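Local coordinates for protein flavohemoglobin (Malassezia yamatoensis, PDB 6O0A) that probably detoxifies nitric oxide, pairing a heme-bearing globin domain with an FAD-dependent reductase, at residues Lys23-Ile28 / Trp86-Pro91. Sequence-based numbering, arbitrary orientation.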
loop_
_atom_site.group_PDB
_atom_site.type_symbol
_atom_site.label_atom_id
_atom_site.label_comp_id
_atom_site.label_asym_id
_atom_site.label_seq_id
_atom_site.Cartn_x
_atom_site.Cartn_y
_atom_site.Cartn_z
ATOM N N LYS A 23 4.285 -23.322 25.783
ATOM C CA LYS A 23 4.653 -22.521 26.948
ATOM C C LYS A 23 4.165 -21.083 26.812
ATOM O O LYS A 23 3.694 -20.481 27.787
ATOM C CB LYS A 23 6.168 -22.559 27.132
ATOM C CG LYS A 23 6.703 -21.847 28.368
ATOM C CD LYS A 23 8.222 -21.957 28.376
ATOM C CE LYS A 23 8.822 -21.748 29.765
ATOM N NZ LYS A 23 9.056 -20.315 30.078
ATOM N N SER A 24 4.258 -20.517 25.608
ATOM C CA SER A 24 3.969 -19.100 25.439
ATOM C C SER A 24 2.484 -18.816 25.295
ATOM O O SER A 24 2.039 -17.724 25.661
ATOM C CB SER A 24 4.706 -18.546 24.221
ATOM O OG SER A 24 6.071 -18.321 24.527
ATOM N N GLN A 25 1.721 -19.757 24.749
ATOM C CA GLN A 25 0.304 -19.549 24.453
ATOM C C GLN A 25 -0.465 -18.912 25.616
ATOM O O GLN A 25 -1.079 -17.854 25.423
ATOM C CB GLN A 25 -0.353 -20.872 24.029
ATOM C CG GLN A 25 -0.012 -21.284 22.601
ATOM C CD GLN A 25 -0.182 -22.775 22.366
ATOM O OE1 GLN A 25 -0.976 -23.434 23.035
ATOM N NE2 GLN A 25 0.582 -23.316 21.427
ATOM N N PRO A 26 -0.452 -19.488 26.823
ATOM C CA PRO A 26 -1.256 -18.892 27.904
ATOM C C PRO A 26 -0.775 -17.518 28.310
ATOM O O PRO A 26 -1.578 -16.690 28.757
ATOM C CB PRO A 26 -1.102 -19.889 29.062
ATOM C CG PRO A 26 -0.422 -21.070 28.503
ATOM C CD PRO A 26 0.340 -20.630 27.314
ATOM N N VAL A 27 0.519 -17.241 28.176
ATOM C CA VAL A 27 1.019 -15.916 28.519
ATOM C C VAL A 27 0.512 -14.882 27.524
ATOM O O VAL A 27 0.075 -13.791 27.911
ATOM C CB VAL A 27 2.555 -15.921 28.590
ATOM C CG1 VAL A 27 3.073 -14.526 28.964
ATOM C CG2 VAL A 27 3.032 -16.977 29.588
ATOM N N ILE A 28 0.589 -15.199 26.224
ATOM C CA ILE A 28 0.065 -14.298 25.203
ATOM C C ILE A 28 -1.428 -14.106 25.406
ATOM O O ILE A 28 -1.943 -12.983 25.347
ATOM C CB ILE A 28 0.370 -14.834 23.791
ATOM C CG1 ILE A 28 1.879 -14.944 23.563
ATOM C CG2 ILE A 28 -0.243 -13.925 22.734
ATOM C CD1 ILE A 28 2.621 -13.639 23.843
ATOM N N TRP A 86 -4.009 -13.819 15.977
ATOM C CA TRP A 86 -4.210 -14.770 14.890
ATOM C C TRP A 86 -3.620 -16.136 15.227
ATOM O O TRP A 86 -4.295 -17.165 15.101
ATOM C CB TRP A 86 -3.600 -14.232 13.595
ATOM C CG TRP A 86 -3.885 -15.124 12.427
ATOM C CD1 TRP A 86 -3.211 -16.261 12.076
ATOM C CD2 TRP A 86 -4.943 -14.975 11.468
ATOM N NE1 TRP A 86 -3.780 -16.820 10.956
ATOM C CE2 TRP A 86 -4.841 -16.047 10.562
ATOM C CE3 TRP A 86 -5.958 -14.028 11.283
ATOM C CZ2 TRP A 86 -5.718 -16.204 9.486
ATOM C CZ3 TRP A 86 -6.827 -14.184 10.213
ATOM C CH2 TRP A 86 -6.701 -15.265 9.330
ATOM N N ILE A 87 -2.351 -16.172 15.649
ATOM C CA ILE A 87 -1.710 -17.466 15.856
ATOM C C ILE A 87 -2.268 -18.177 17.080
ATOM O O ILE A 87 -2.046 -19.382 17.238
ATOM C CB ILE A 87 -0.179 -17.326 15.952
ATOM C CG1 ILE A 87 0.229 -16.461 17.143
ATOM C CG2 ILE A 87 0.381 -16.735 14.664
ATOM C CD1 ILE A 87 1.738 -16.308 17.266
ATOM N N LEU A 88 -2.990 -17.465 17.949
ATOM C CA LEU A 88 -3.703 -18.125 19.038
ATOM C C LEU A 88 -4.970 -18.797 18.537
ATOM O O LEU A 88 -5.314 -19.893 18.991
ATOM C CB LEU A 88 -4.046 -17.127 20.143
ATOM C CG LEU A 88 -2.931 -16.747 21.120
ATOM C CD1 LEU A 88 -3.441 -15.746 22.150
ATOM C CD2 LEU A 88 -2.374 -17.993 21.812
ATOM N N GLN A 89 -5.675 -18.163 17.598
ATOM C CA GLN A 89 -6.914 -18.748 17.092
ATOM C C GLN A 89 -6.665 -19.776 15.996
ATOM O O GLN A 89 -7.455 -20.714 15.847
ATOM C CB GLN A 89 -7.846 -17.651 16.579
ATOM C CG GLN A 89 -8.358 -16.723 17.672
ATOM C CD GLN A 89 -8.876 -15.403 17.129
ATOM O OE1 GLN A 89 -8.688 -15.083 15.955
ATOM N NE2 GLN A 89 -9.528 -14.625 17.986
ATOM N N HIS A 90 -5.585 -19.633 15.231
ATOM C CA HIS A 90 -5.313 -20.485 14.074
ATOM C C HIS A 90 -3.865 -20.952 14.144
ATOM O O HIS A 90 -2.991 -20.406 13.456
ATOM C CB HIS A 90 -5.598 -19.739 12.767
ATOM C CG HIS A 90 -6.822 -18.875 12.813
ATOM N ND1 HIS A 90 -8.101 -19.391 12.840
ATOM C CD2 HIS A 90 -6.963 -17.527 12.821
ATOM C CE1 HIS A 90 -8.976 -18.400 12.871
ATOM N NE2 HIS A 90 -8.311 -17.258 12.859
ATOM N N PRO A 91 -3.579 -21.977 14.946
ATOM C CA PRO A 91 -2.183 -22.359 15.200
ATOM C C PRO A 91 -1.466 -22.879 13.961
ATOM O O PRO A 91 -2.071 -23.456 13.055
ATOM C CB PRO A 91 -2.307 -23.455 16.267
ATOM C CG PRO A 91 -3.647 -23.220 16.903
ATOM C CD PRO A 91 -4.522 -22.727 15.795
#
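Trp86 O accepts two backbone N-H groups, from His90 N at 2.8 Å and more weakly from Gln89 N, closing the last turn of helix 75-89, which presents Leu88 to Gln25 and Ile28. No hydrogen bond crosses between the segments; the contact is apolar and small, burying 141 Å² in all. Leu88 carries it by splitting its two methyls. With CD1 anti to its CA (chi2 180°), the chain reaches straight out and sets Leu88 CD1 3.7 Å from Ile28 CG2. Leu88 CD2 instead lies against the N-terminal part of helix 25-53, 3.8 Å from Gln25 O and 4.1 Å from Gln25 CG, a van der Waals touch. Ile28 meets Leu88 at a slant through its CG2 branch, which lies anti to the backbone N (CG1 has chi1 -61°). The Ile28 side chain also packs on Trp143 and Val146 of helix 137-163. Gln25 runs past Leu88 in the opposite sense, and its amide NE2 is hydrogen-bonded to Leu20 O; Leu20 touches Leu88 as well. Leu88 also touches Gln29 and Leu32 of helix 25-53. The contact centre lies about 28 Å from the centre of the chain and the Ile28 side chain about 13 Å from the heme; this is peripheral helix-end packing in the all-helical globin domain of a flavohemoglobin, joining the N-terminal part of helix 25-53 to the end of helix 75-89.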